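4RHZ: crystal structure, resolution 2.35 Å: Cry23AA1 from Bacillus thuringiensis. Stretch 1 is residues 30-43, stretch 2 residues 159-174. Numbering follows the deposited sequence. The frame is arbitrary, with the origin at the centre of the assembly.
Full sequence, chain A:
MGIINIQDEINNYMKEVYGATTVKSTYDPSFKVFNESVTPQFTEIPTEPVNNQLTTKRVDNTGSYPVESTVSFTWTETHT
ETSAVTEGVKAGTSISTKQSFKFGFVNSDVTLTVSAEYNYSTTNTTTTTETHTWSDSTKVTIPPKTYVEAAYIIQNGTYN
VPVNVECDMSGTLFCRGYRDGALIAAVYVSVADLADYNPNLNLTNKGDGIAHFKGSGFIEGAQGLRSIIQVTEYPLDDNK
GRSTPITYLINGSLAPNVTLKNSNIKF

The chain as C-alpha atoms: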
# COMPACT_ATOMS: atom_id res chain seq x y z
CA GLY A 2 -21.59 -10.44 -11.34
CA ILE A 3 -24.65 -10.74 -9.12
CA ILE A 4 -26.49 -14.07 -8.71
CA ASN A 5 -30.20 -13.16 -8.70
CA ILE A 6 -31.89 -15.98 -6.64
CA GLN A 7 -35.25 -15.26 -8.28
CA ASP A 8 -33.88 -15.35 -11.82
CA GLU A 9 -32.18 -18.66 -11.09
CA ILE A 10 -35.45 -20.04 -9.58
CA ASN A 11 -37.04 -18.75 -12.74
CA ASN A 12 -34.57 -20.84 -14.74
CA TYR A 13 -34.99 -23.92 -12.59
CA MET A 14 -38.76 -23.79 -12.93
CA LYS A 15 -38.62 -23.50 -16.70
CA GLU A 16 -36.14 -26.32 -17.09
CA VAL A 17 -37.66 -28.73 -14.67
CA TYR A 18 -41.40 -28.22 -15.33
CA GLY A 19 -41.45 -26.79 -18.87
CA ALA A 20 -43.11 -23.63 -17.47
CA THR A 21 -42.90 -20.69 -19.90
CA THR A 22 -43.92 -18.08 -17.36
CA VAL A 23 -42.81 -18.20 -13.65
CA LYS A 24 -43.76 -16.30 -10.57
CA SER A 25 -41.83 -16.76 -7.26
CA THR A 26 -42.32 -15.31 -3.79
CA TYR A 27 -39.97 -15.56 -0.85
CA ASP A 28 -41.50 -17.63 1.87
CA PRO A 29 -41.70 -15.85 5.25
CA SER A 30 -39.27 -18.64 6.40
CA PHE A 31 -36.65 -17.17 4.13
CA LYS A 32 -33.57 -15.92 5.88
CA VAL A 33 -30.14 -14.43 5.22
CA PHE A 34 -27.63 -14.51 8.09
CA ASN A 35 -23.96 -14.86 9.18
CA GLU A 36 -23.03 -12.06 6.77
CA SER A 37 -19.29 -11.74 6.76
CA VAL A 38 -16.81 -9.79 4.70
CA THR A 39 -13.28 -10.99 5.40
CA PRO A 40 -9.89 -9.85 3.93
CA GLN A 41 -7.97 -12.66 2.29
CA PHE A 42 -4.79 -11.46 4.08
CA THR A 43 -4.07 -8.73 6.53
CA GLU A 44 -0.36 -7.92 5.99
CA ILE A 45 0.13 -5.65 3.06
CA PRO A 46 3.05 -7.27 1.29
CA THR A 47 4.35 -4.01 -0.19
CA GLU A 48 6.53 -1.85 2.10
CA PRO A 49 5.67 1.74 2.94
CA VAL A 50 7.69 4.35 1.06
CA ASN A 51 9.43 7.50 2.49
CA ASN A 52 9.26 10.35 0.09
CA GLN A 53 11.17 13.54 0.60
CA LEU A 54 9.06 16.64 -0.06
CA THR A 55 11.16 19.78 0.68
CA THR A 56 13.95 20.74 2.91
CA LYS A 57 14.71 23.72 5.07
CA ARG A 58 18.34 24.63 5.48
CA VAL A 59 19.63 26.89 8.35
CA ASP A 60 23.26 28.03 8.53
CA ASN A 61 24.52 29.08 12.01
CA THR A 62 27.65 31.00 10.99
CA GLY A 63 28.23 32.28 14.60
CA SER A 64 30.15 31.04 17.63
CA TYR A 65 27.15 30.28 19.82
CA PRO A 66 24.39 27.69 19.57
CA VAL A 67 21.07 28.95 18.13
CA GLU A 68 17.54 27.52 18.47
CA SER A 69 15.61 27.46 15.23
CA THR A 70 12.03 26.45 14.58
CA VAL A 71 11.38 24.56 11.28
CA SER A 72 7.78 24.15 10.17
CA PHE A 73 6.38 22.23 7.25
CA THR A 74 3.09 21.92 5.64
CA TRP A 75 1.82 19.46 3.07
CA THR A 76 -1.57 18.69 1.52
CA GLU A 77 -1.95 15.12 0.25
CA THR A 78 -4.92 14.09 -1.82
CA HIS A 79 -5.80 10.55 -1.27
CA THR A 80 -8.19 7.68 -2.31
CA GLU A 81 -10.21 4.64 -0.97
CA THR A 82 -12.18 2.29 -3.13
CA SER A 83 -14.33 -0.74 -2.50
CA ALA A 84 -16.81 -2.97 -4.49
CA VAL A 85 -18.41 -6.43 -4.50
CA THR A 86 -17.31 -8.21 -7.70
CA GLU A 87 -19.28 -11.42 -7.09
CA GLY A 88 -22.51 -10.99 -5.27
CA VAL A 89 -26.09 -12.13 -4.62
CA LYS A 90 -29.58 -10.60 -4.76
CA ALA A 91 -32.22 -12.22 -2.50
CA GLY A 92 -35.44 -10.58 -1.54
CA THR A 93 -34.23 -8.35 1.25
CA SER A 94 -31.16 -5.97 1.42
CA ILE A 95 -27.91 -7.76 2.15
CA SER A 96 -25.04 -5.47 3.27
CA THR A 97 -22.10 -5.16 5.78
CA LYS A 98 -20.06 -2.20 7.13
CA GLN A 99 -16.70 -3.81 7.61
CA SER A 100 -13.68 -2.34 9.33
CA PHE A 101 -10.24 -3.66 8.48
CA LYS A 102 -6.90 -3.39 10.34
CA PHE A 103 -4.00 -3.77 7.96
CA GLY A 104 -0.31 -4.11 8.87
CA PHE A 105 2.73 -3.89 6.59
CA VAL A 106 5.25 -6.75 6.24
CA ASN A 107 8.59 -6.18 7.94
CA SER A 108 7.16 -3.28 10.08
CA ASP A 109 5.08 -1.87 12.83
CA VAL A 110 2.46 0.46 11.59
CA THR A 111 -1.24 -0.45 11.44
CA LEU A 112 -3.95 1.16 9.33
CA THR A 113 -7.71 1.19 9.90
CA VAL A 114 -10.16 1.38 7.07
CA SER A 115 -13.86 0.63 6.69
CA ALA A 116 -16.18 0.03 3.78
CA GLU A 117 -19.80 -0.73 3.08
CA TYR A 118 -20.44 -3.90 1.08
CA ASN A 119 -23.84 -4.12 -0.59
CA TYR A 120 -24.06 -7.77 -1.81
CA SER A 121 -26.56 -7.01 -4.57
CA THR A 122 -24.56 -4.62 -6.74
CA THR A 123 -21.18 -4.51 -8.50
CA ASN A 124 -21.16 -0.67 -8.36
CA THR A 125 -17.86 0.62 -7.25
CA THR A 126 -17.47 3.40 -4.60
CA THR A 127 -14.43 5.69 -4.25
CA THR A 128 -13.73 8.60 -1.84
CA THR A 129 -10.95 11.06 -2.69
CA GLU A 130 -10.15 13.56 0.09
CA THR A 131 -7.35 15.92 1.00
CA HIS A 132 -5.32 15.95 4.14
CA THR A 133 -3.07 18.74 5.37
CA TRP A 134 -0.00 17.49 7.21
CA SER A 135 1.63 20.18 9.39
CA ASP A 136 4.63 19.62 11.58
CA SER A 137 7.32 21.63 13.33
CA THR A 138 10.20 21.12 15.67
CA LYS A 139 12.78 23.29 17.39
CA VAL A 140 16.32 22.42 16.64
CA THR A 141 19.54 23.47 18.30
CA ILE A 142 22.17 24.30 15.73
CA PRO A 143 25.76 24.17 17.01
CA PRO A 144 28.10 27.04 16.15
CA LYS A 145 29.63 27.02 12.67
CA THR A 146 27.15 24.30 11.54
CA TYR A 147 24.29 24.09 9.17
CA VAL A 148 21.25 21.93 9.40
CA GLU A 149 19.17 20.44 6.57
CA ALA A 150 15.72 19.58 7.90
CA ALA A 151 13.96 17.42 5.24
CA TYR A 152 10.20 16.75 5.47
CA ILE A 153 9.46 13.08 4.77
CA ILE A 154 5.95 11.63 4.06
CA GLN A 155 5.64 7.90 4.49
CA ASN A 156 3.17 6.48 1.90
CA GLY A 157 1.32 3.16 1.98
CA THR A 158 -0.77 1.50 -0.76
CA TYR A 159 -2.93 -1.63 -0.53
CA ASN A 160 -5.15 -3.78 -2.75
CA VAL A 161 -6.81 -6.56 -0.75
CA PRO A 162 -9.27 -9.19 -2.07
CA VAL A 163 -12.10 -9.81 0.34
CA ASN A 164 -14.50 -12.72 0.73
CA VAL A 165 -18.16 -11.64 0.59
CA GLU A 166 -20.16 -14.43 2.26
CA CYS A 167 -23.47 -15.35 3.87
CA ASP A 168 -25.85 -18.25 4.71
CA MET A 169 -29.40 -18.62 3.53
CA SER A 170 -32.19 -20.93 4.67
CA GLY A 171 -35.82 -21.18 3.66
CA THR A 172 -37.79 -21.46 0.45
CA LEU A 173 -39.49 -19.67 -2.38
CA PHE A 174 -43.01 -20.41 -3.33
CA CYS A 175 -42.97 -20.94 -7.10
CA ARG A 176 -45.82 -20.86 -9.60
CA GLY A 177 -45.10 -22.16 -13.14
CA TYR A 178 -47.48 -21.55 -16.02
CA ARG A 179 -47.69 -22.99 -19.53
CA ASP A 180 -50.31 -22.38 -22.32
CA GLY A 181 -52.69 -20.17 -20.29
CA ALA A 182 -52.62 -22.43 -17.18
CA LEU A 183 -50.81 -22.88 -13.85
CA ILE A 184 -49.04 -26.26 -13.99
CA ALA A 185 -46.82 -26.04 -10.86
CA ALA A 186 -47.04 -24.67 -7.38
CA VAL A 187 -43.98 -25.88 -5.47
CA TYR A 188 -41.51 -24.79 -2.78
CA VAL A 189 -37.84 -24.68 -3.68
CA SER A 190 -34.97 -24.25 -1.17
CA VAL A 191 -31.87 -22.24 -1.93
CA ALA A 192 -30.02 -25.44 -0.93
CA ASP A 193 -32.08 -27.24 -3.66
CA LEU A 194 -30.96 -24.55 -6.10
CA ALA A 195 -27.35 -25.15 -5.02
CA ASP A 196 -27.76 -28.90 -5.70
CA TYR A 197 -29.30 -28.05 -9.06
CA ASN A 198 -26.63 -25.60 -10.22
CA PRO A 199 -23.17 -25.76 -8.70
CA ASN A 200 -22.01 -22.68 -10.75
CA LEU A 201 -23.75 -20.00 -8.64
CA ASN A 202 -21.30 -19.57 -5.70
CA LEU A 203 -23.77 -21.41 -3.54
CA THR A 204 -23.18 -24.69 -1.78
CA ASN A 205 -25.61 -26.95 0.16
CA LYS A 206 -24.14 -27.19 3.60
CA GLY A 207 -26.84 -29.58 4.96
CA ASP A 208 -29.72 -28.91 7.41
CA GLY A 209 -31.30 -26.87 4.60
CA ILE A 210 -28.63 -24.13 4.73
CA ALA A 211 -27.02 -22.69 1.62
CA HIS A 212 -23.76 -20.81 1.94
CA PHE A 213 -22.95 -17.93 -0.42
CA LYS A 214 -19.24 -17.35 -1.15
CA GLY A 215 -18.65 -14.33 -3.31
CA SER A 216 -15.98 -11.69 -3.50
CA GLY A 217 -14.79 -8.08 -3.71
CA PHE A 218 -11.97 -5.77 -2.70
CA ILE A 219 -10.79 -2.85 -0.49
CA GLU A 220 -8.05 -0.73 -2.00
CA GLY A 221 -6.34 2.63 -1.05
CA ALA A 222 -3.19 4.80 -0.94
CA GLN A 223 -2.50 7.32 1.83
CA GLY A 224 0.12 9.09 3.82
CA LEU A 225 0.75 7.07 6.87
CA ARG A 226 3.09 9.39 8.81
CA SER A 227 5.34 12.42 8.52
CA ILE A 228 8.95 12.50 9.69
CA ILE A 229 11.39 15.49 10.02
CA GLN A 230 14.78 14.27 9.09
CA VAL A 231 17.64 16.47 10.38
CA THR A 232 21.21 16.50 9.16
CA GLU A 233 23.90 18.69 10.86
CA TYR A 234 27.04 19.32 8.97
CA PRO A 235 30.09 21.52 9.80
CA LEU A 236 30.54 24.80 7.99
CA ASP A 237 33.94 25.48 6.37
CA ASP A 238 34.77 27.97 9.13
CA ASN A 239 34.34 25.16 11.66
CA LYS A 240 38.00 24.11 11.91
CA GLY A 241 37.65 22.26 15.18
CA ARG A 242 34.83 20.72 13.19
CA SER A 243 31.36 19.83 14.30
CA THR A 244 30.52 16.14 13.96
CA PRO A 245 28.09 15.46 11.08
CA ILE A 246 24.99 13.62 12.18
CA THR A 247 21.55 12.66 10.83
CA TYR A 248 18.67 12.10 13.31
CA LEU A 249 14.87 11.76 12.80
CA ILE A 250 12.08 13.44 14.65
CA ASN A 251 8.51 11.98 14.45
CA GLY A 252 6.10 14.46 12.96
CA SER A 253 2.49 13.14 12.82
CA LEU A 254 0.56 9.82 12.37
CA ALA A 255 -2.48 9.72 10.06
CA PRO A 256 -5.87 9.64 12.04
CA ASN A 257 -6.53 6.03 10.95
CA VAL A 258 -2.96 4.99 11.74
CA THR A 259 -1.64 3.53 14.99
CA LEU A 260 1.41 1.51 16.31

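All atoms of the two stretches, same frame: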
# COMPACT_ATOMS: atom_id res chain seq x y z
N SER A 30 -40.40 -17.91 5.76
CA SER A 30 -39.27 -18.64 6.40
C SER A 30 -37.89 -18.25 5.84
O SER A 30 -36.85 -18.78 6.27
CB SER A 30 -39.38 -20.17 6.18
OG SER A 30 -39.20 -20.49 4.78
N PHE A 31 -37.90 -17.44 4.80
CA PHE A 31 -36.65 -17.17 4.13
C PHE A 31 -35.72 -16.30 4.95
O PHE A 31 -36.10 -15.21 5.38
CB PHE A 31 -36.83 -16.56 2.77
CG PHE A 31 -35.60 -16.64 1.99
CD1 PHE A 31 -35.32 -17.77 1.26
CD2 PHE A 31 -34.67 -15.59 2.04
CE1 PHE A 31 -34.16 -17.85 0.51
CE2 PHE A 31 -33.49 -15.67 1.32
CZ PHE A 31 -33.24 -16.82 0.54
N LYS A 32 -34.51 -16.78 5.19
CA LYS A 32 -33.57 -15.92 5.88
C LYS A 32 -32.12 -15.85 5.34
O LYS A 32 -31.55 -16.82 4.82
CB LYS A 32 -33.67 -16.03 7.43
CG LYS A 32 -33.54 -17.44 7.99
CD LYS A 32 -33.54 -17.48 9.57
CE LYS A 32 -32.80 -18.75 10.12
NZ LYS A 32 -31.81 -18.43 11.23
N VAL A 33 -31.57 -14.64 5.45
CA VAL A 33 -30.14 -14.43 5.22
C VAL A 33 -29.44 -14.13 6.56
O VAL A 33 -29.91 -13.36 7.35
CB VAL A 33 -29.92 -13.27 4.27
CG1 VAL A 33 -28.37 -13.06 3.98
CG2 VAL A 33 -30.72 -13.48 2.97
N PHE A 34 -28.32 -14.75 6.82
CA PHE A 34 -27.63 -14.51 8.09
C PHE A 34 -26.14 -14.90 7.98
O PHE A 34 -25.67 -15.40 6.89
CB PHE A 34 -28.33 -15.29 9.24
CG PHE A 34 -28.40 -16.79 8.99
CD1 PHE A 34 -27.51 -17.66 9.61
CD2 PHE A 34 -29.36 -17.33 8.09
CE1 PHE A 34 -27.60 -19.07 9.38
CE2 PHE A 34 -29.44 -18.72 7.86
CZ PHE A 34 -28.56 -19.59 8.48
N ASN A 35 -25.42 -14.71 9.11
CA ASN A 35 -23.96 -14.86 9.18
C ASN A 35 -23.30 -14.13 8.02
O ASN A 35 -22.47 -14.71 7.31
CB ASN A 35 -23.53 -16.35 9.07
CG ASN A 35 -24.02 -17.18 10.25
OD1 ASN A 35 -24.35 -16.64 11.30
ND2 ASN A 35 -24.11 -18.50 10.05
N GLU A 36 -23.73 -12.91 7.76
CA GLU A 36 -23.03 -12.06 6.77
C GLU A 36 -21.61 -11.79 7.29
O GLU A 36 -21.38 -11.57 8.49
CB GLU A 36 -23.73 -10.72 6.61
CG GLU A 36 -25.09 -10.81 5.96
CD GLU A 36 -26.22 -10.71 6.95
OE1 GLU A 36 -26.17 -11.36 8.02
OE2 GLU A 36 -27.15 -9.94 6.65
N SER A 37 -20.67 -11.82 6.37
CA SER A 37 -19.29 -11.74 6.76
C SER A 37 -18.45 -11.33 5.58
O SER A 37 -18.37 -12.07 4.59
CB SER A 37 -18.85 -13.11 7.26
OG SER A 37 -17.46 -13.09 7.56
N VAL A 38 -17.83 -10.15 5.67
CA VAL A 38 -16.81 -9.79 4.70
C VAL A 38 -15.43 -9.92 5.38
O VAL A 38 -15.16 -9.30 6.42
CB VAL A 38 -17.04 -8.35 4.19
CG1 VAL A 38 -15.83 -7.87 3.37
CG2 VAL A 38 -18.39 -8.24 3.40
N THR A 39 -14.58 -10.77 4.84
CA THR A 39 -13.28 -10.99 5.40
C THR A 39 -12.15 -10.84 4.36
O THR A 39 -12.25 -11.33 3.24
CB THR A 39 -13.16 -12.34 6.16
OG1 THR A 39 -13.40 -13.39 5.25
CG2 THR A 39 -14.13 -12.45 7.38
N PRO A 40 -11.08 -10.12 4.74
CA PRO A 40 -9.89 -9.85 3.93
C PRO A 40 -9.18 -11.16 3.72
O PRO A 40 -9.12 -11.91 4.63
CB PRO A 40 -9.04 -8.94 4.85
CG PRO A 40 -9.46 -9.34 6.26
CD PRO A 40 -10.96 -9.56 6.11
N GLN A 41 -8.67 -11.42 2.53
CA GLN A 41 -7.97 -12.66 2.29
C GLN A 41 -6.61 -12.75 3.01
O GLN A 41 -6.15 -13.85 3.29
CB GLN A 41 -7.83 -12.91 0.78
CG GLN A 41 -9.17 -13.38 0.22
CD GLN A 41 -9.17 -13.80 -1.24
OE1 GLN A 41 -8.12 -13.79 -1.93
NE2 GLN A 41 -10.36 -14.17 -1.73
N PHE A 42 -5.98 -11.59 3.28
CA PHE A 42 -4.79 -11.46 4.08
C PHE A 42 -4.88 -10.12 4.77
O PHE A 42 -5.72 -9.29 4.44
CB PHE A 42 -3.49 -11.57 3.24
CG PHE A 42 -3.42 -10.62 2.05
CD1 PHE A 42 -3.07 -9.28 2.23
CD2 PHE A 42 -3.69 -11.07 0.77
CE1 PHE A 42 -3.00 -8.39 1.15
CE2 PHE A 42 -3.64 -10.20 -0.33
CZ PHE A 42 -3.29 -8.83 -0.13
N THR A 43 -4.01 -9.92 5.72
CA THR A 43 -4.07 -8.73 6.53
C THR A 43 -2.74 -7.94 6.60
O THR A 43 -2.69 -6.81 7.11
CB THR A 43 -4.64 -9.11 7.89
OG1 THR A 43 -5.07 -7.94 8.57
CG2 THR A 43 -3.64 -9.88 8.72
N TYR A 159 -2.45 -0.22 -0.75
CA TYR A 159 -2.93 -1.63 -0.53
C TYR A 159 -4.02 -2.00 -1.53
O TYR A 159 -4.81 -1.13 -1.94
CB TYR A 159 -3.38 -1.86 0.91
CG TYR A 159 -4.43 -0.89 1.31
CD1 TYR A 159 -5.82 -1.21 1.23
CD2 TYR A 159 -4.06 0.39 1.74
CE1 TYR A 159 -6.79 -0.27 1.55
CE2 TYR A 159 -5.02 1.35 2.05
CZ TYR A 159 -6.38 1.01 1.96
OH TYR A 159 -7.26 2.00 2.28
N ASN A 160 -4.05 -3.26 -1.93
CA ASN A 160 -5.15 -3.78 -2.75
C ASN A 160 -5.48 -5.16 -2.22
O ASN A 160 -4.75 -6.11 -2.48
CB ASN A 160 -4.76 -3.83 -4.21
CG ASN A 160 -5.99 -4.13 -5.15
OD1 ASN A 160 -7.09 -4.54 -4.69
ND2 ASN A 160 -5.80 -3.92 -6.46
N VAL A 161 -6.56 -5.28 -1.44
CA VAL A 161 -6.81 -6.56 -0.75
C VAL A 161 -8.11 -7.23 -1.23
O VAL A 161 -9.16 -6.63 -1.12
CB VAL A 161 -6.86 -6.38 0.74
CG1 VAL A 161 -6.96 -7.73 1.44
CG2 VAL A 161 -5.63 -5.58 1.28
N PRO A 162 -8.03 -8.47 -1.77
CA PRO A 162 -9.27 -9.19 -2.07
C PRO A 162 -10.01 -9.50 -0.79
O PRO A 162 -9.39 -9.83 0.24
CB PRO A 162 -8.78 -10.48 -2.74
CG PRO A 162 -7.38 -10.18 -3.28
CD PRO A 162 -6.83 -9.16 -2.30
N VAL A 163 -11.33 -9.35 -0.81
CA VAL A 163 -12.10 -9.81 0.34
C VAL A 163 -13.11 -10.90 -0.11
O VAL A 163 -13.53 -10.95 -1.31
CB VAL A 163 -12.81 -8.66 1.10
CG1 VAL A 163 -11.83 -7.54 1.45
CG2 VAL A 163 -13.97 -8.08 0.28
N ASN A 164 -13.45 -11.76 0.85
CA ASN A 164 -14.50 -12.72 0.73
C ASN A 164 -15.80 -12.07 1.17
O ASN A 164 -15.85 -11.48 2.24
CB ASN A 164 -14.22 -13.87 1.68
CG ASN A 164 -12.94 -14.58 1.33
OD1 ASN A 164 -12.64 -14.85 0.15
ND2 ASN A 164 -12.13 -14.84 2.35
N VAL A 165 -16.83 -12.20 0.34
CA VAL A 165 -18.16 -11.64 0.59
C VAL A 165 -19.16 -12.84 0.71
O VAL A 165 -19.51 -13.47 -0.28
CB VAL A 165 -18.56 -10.70 -0.59
CG1 VAL A 165 -19.94 -10.12 -0.42
CG2 VAL A 165 -17.52 -9.57 -0.78
N GLU A 166 -19.56 -13.16 1.93
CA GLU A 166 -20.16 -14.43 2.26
C GLU A 166 -21.39 -14.26 3.09
O GLU A 166 -21.49 -13.32 3.90
CB GLU A 166 -19.18 -15.28 3.06
CG GLU A 166 -18.08 -15.82 2.18
CD GLU A 166 -17.16 -16.74 2.96
OE1 GLU A 166 -17.26 -17.95 2.77
OE2 GLU A 166 -16.40 -16.26 3.82
N CYS A 167 -22.34 -15.18 2.90
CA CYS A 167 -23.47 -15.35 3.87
C CYS A 167 -24.12 -16.74 3.75
O CYS A 167 -23.82 -17.50 2.83
CB CYS A 167 -24.53 -14.27 3.72
SG CYS A 167 -25.22 -14.27 2.06
N ASP A 168 -25.00 -17.04 4.71
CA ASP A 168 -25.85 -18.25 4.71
C ASP A 168 -27.28 -17.86 4.42
O ASP A 168 -27.73 -16.76 4.70
CB ASP A 168 -25.83 -18.92 6.08
CG ASP A 168 -24.48 -19.57 6.41
OD1 ASP A 168 -23.78 -19.99 5.45
OD2 ASP A 168 -24.16 -19.69 7.61
N MET A 169 -28.01 -18.83 3.90
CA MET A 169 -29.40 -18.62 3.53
C MET A 169 -30.12 -19.91 3.87
O MET A 169 -29.59 -21.02 3.65
CB MET A 169 -29.48 -18.33 2.05
CG MET A 169 -29.18 -16.92 1.70
SD MET A 169 -29.33 -16.58 -0.07
CE MET A 169 -28.20 -15.18 -0.25
N SER A 170 -31.31 -19.78 4.44
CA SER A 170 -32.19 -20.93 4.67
C SER A 170 -33.60 -20.48 4.32
O SER A 170 -33.89 -19.26 4.28
CB SER A 170 -32.16 -21.37 6.13
OG SER A 170 -32.65 -20.30 6.89
N GLY A 171 -34.46 -21.48 4.06
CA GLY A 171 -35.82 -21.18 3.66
C GLY A 171 -36.12 -21.39 2.20
O GLY A 171 -35.28 -21.87 1.46
N THR A 172 -37.34 -21.03 1.76
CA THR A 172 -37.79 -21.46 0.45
C THR A 172 -38.43 -20.32 -0.28
O THR A 172 -38.75 -19.29 0.31
CB THR A 172 -38.87 -22.55 0.58
OG1 THR A 172 -39.97 -22.02 1.35
CG2 THR A 172 -38.35 -23.82 1.24
N LEU A 173 -38.61 -20.51 -1.58
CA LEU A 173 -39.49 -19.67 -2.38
C LEU A 173 -40.70 -20.52 -2.76
O LEU A 173 -40.58 -21.74 -3.04
CB LEU A 173 -38.80 -19.17 -3.66
CG LEU A 173 -37.74 -18.10 -3.36
CD1 LEU A 173 -36.40 -18.83 -2.99
CD2 LEU A 173 -37.59 -17.13 -4.54
N PHE A 174 -41.84 -19.85 -2.80
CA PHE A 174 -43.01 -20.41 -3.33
C PHE A 174 -43.06 -20.13 -4.80
O PHE A 174 -43.14 -18.98 -5.17
CB PHE A 174 -44.27 -19.87 -2.63
CG PHE A 174 -45.54 -20.61 -3.07
CD1 PHE A 174 -45.64 -22.00 -2.90
CD2 PHE A 174 -46.52 -19.97 -3.74
CE1 PHE A 174 -46.74 -22.70 -3.33
CE2 PHE A 174 -47.63 -20.67 -4.20
CZ PHE A 174 -47.75 -22.04 -3.97
O HOH W 1 -15.95 -13.88 4.78

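The contact pairs strand 32-40 with strand 159-170, antiparallel, and their N-to-C directions differ by 160°. At the start, S30 lies against the turn at G171, with S30 OG 3.6 Å from G171 CA. A beta carbon on G171 would clash with S30 O and F31 CA, and the backbone angles of G171 by themselves call for glycine. The F31 ring has S170 O over one face and M169 SD at its edge, where F31 CZ is 4.0 Å from M169 SD.

K32 opens the ladder with a reciprocal pair. K32 N donates to S170 O at 2.7 Å, nearly straight at 175°, and S170 N donates to K32 O at 3.0 Å. V33 faces the other side of the sheet and makes no backbone hydrogen bond to its partner M169. Its methyls pack instead: V33 CG2 is 4.0 Å from M169 CG, and V33 CG1 is 3.9 Å from C167 SG.

F34 pairs with D168. F34 N donates to D168 O at 3.0 Å, and D168 N returns to F34 O at 2.8 Å. The F34 ring also covers the D168 side chain. D168 CB sits 3.8 Å from the centroid of the F34 ring, 17° off its normal, a CH-pi contact over the face.

A beta bulge follows, and the register shifts by one between F34 and S37. At the bulge N35 has positive phi and psi, 47° and 46°. Its CA-to-CB bond points toward stretch 2, and N35 ND2 donates to D168 OD2 at 2.7 Å. E36 points away.

Regular pairing resumes at S37. S37 N donates to E166 O at 3.0 Å, and E166 N to S37 O at 3.1 Å; angles of 142° and 144° make these the most bent of the backbone bonds here. Water 1 adds a second link: its O hydrogen-bonds S37 O at 3.0 Å and E166 OE2 at 2.6 Å. It also hydrogen-bonds T39 OG1 at 2.6 Å.

V38 is buried, with V38 CG1 3.6 Å from V163 CG2. T39 pairs with N164: T39 N to N164 O is 3.0 Å, and N164 N to T39 O is 2.7 Å. A weak bond runs from N164 ND2 to T39 OG1 at 3.5 Å.

P40 has no amide proton to donate. Q41 N donates to P162 O at 2.9 Å, while Q41 NE2 donates to N164 OD1 at 3.0 Å. Last, the F42 ring takes V161 CG1 over one face, 4.2 Å from the F42 ring centroid.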